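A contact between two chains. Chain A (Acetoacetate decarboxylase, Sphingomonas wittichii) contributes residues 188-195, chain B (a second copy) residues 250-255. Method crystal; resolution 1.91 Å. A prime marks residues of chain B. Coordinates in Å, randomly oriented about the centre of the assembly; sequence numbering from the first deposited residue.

Chain A (188-195) ALHPTQTP
Chain B, residues 250-255: GGATRL

A tight turn can present side chains to a neighbouring extended strand and bond to its backbone without the two chains forming a sheet. The contact between two copies of this acetoacetate decarboxylase, which buries 371 Å² over the two stretches, is a compact example.

In chain A, residues 188-195 contain no regular helix or strand. A type I turn runs from His190 to Gln193, with Pro191 at phi/psi -56/-22° and Thr192 at -83/-10°, and is closed by the bond from Gln193 N to His190 O at 2.9 Å. Chain B is extended, with phi from -69 to -82° and psi from 133 to 148° between Gly251′ and Arg254′, and enters a strand at Thr253′. The CA atoms of His190 and Gly251′ lie 4.6 Å apart, those of Thr192 and Arg254′ 5.6 Å, so both chains advance in the same sense through the contact.

Arg254′, Thr192 and His190 cover the most surface. Thr192, in rotamer p, points toward chain B and receives a nearly straight hydrogen bond (172°) from Arg254′ N to its OG1, 2.9 Å long; a side chain thus satisfies a strand amide. The side chain of Arg254′ also starts toward chain A, its chi1 to chi3 all t and chi4 -88°. Its CB packs 3.7 Å from Thr192 OG1, and farther out its NE lies 4.2 Å from Thr194 OG1.

His190 (chi1 t, chi2 -76°) lays its ring against the strand. Thr253′ CA sits 4.1 Å from the ring centroid and only 7° off the normal, a CH-pi contact in which a backbone C-H meets the aromatic face. Thr253′, in rotamer m, places OG1 over a face as well, 3.2 Å from His190 NE2. At the other ring nitrogen, ND1 of His190 accepts a 3.2 Å hydrogen bond from Thr192 N, which ties the imidazole to its own turn.

Gln193 (chi1 m, chi2 t, chi3 5°) leaves its backbone sideways, yet its amide reaches chain B: NE2 donates to Ala252′ O at 2.8 Å and 154°, while OE1 accepts from Leu189 N at 2.8 Å. One amide therefore links the interface to the chain before the turn.

Glycine permits the close approach at Gly251′, whose CA makes a C-H...O contact with Leu189 O at 3.3 Å. An ideal CB there would lie 2.0 Å from Leu189 O and 2.9 Å from His190 CB, clashing with both.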

# COMPACT_ATOMS: atom_id res chain seq x y z
N ALA A 188 -2.78 -25.23 -16.85
CA ALA A 188 -4.03 -25.86 -16.44
C ALA A 188 -3.95 -26.30 -14.98
O ALA A 188 -2.95 -26.89 -14.57
CB ALA A 188 -4.37 -27.08 -17.30
N LEU A 189 -4.95 -25.94 -14.19
CA LEU A 189 -5.06 -26.44 -12.83
C LEU A 189 -5.96 -27.65 -12.72
O LEU A 189 -6.16 -28.16 -11.61
CB LEU A 189 -5.56 -25.34 -11.90
CG LEU A 189 -4.63 -24.14 -11.78
CD1 LEU A 189 -5.24 -23.21 -10.78
CD2 LEU A 189 -3.22 -24.55 -11.41
N HIS A 190 -6.60 -28.04 -13.81
CA HIS A 190 -7.37 -29.25 -13.86
C HIS A 190 -7.05 -29.86 -15.22
O HIS A 190 -6.92 -29.13 -16.20
CB HIS A 190 -8.88 -28.97 -13.68
CG HIS A 190 -9.73 -30.18 -13.51
ND1 HIS A 190 -10.08 -31.02 -14.55
CD2 HIS A 190 -10.28 -30.72 -12.40
CE1 HIS A 190 -10.82 -32.01 -14.08
NE2 HIS A 190 -10.96 -31.85 -12.78
N PRO A 191 -6.90 -31.19 -15.30
CA PRO A 191 -6.53 -31.80 -16.59
C PRO A 191 -7.49 -31.46 -17.73
O PRO A 191 -7.09 -31.56 -18.90
CB PRO A 191 -6.54 -33.30 -16.28
CG PRO A 191 -6.36 -33.39 -14.81
CD PRO A 191 -7.00 -32.19 -14.22
N THR A 192 -8.73 -31.08 -17.45
CA THR A 192 -9.66 -30.75 -18.52
C THR A 192 -9.51 -29.31 -19.02
O THR A 192 -10.14 -28.94 -20.02
CB THR A 192 -11.12 -30.98 -18.06
OG1 THR A 192 -11.45 -30.09 -16.97
CG2 THR A 192 -11.36 -32.47 -17.64
N GLN A 193 -8.73 -28.48 -18.34
CA GLN A 193 -8.56 -27.11 -18.75
C GLN A 193 -7.59 -27.01 -19.94
O GLN A 193 -6.73 -27.88 -20.15
CB GLN A 193 -8.04 -26.24 -17.60
CG GLN A 193 -9.03 -26.03 -16.46
CD GLN A 193 -8.42 -25.28 -15.32
OE1 GLN A 193 -7.27 -24.83 -15.40
NE2 GLN A 193 -9.20 -25.11 -14.23
N THR A 194 -7.76 -25.97 -20.75
CA THR A 194 -6.90 -25.77 -21.93
C THR A 194 -5.67 -24.98 -21.54
O THR A 194 -5.79 -23.80 -21.20
CB THR A 194 -7.64 -25.04 -23.03
OG1 THR A 194 -8.84 -25.74 -23.36
CG2 THR A 194 -6.72 -24.88 -24.30
N PRO A 195 -4.47 -25.55 -21.61
CA PRO A 195 -3.26 -24.79 -21.26
C PRO A 195 -2.68 -24.04 -22.46
O PRO A 195 -2.99 -24.32 -23.61
CB PRO A 195 -2.30 -25.89 -20.79
CG PRO A 195 -2.65 -27.05 -21.68
CD PRO A 195 -4.14 -26.95 -21.96
N GLY B 250 -9.99 -27.42 -5.51
CA GLY B 250 -8.95 -27.74 -6.48
C GLY B 250 -9.05 -26.95 -7.78
O GLY B 250 -9.42 -25.77 -7.79
N GLY B 251 -8.68 -27.59 -8.90
CA GLY B 251 -8.91 -26.99 -10.20
C GLY B 251 -10.36 -27.10 -10.62
O GLY B 251 -11.06 -28.06 -10.29
N ALA B 252 -10.81 -26.10 -11.37
CA ALA B 252 -12.16 -26.07 -11.91
C ALA B 252 -12.26 -26.91 -13.17
O ALA B 252 -11.38 -26.87 -14.04
CB ALA B 252 -12.60 -24.64 -12.17
N THR B 253 -13.30 -27.74 -13.24
CA THR B 253 -13.52 -28.63 -14.37
C THR B 253 -14.09 -27.85 -15.54
O THR B 253 -15.02 -27.06 -15.37
CB THR B 253 -14.48 -29.76 -13.98
OG1 THR B 253 -13.85 -30.56 -12.99
CG2 THR B 253 -14.82 -30.63 -15.17
N ARG B 254 -13.56 -28.08 -16.73
CA ARG B 254 -14.12 -27.45 -17.92
C ARG B 254 -15.51 -28.01 -18.23
O ARG B 254 -15.73 -29.23 -18.20
CB ARG B 254 -13.16 -27.66 -19.09
CG ARG B 254 -13.56 -26.97 -20.39
CD ARG B 254 -12.48 -27.18 -21.44
NE ARG B 254 -12.87 -26.57 -22.71
CZ ARG B 254 -13.58 -27.19 -23.64
NH1 ARG B 254 -13.99 -28.44 -23.46
NH2 ARG B 254 -13.89 -26.55 -24.76
N LEU B 255 -16.46 -27.12 -18.51
CA LEU B 255 -17.79 -27.50 -18.96
C LEU B 255 -17.97 -27.41 -20.48
O LEU B 255 -18.55 -28.32 -21.09
CB LEU B 255 -18.82 -26.58 -18.28
CG LEU B 255 -18.91 -26.68 -16.76
CD1 LEU B 255 -19.77 -25.56 -16.24
CD2 LEU B 255 -19.49 -28.03 -16.40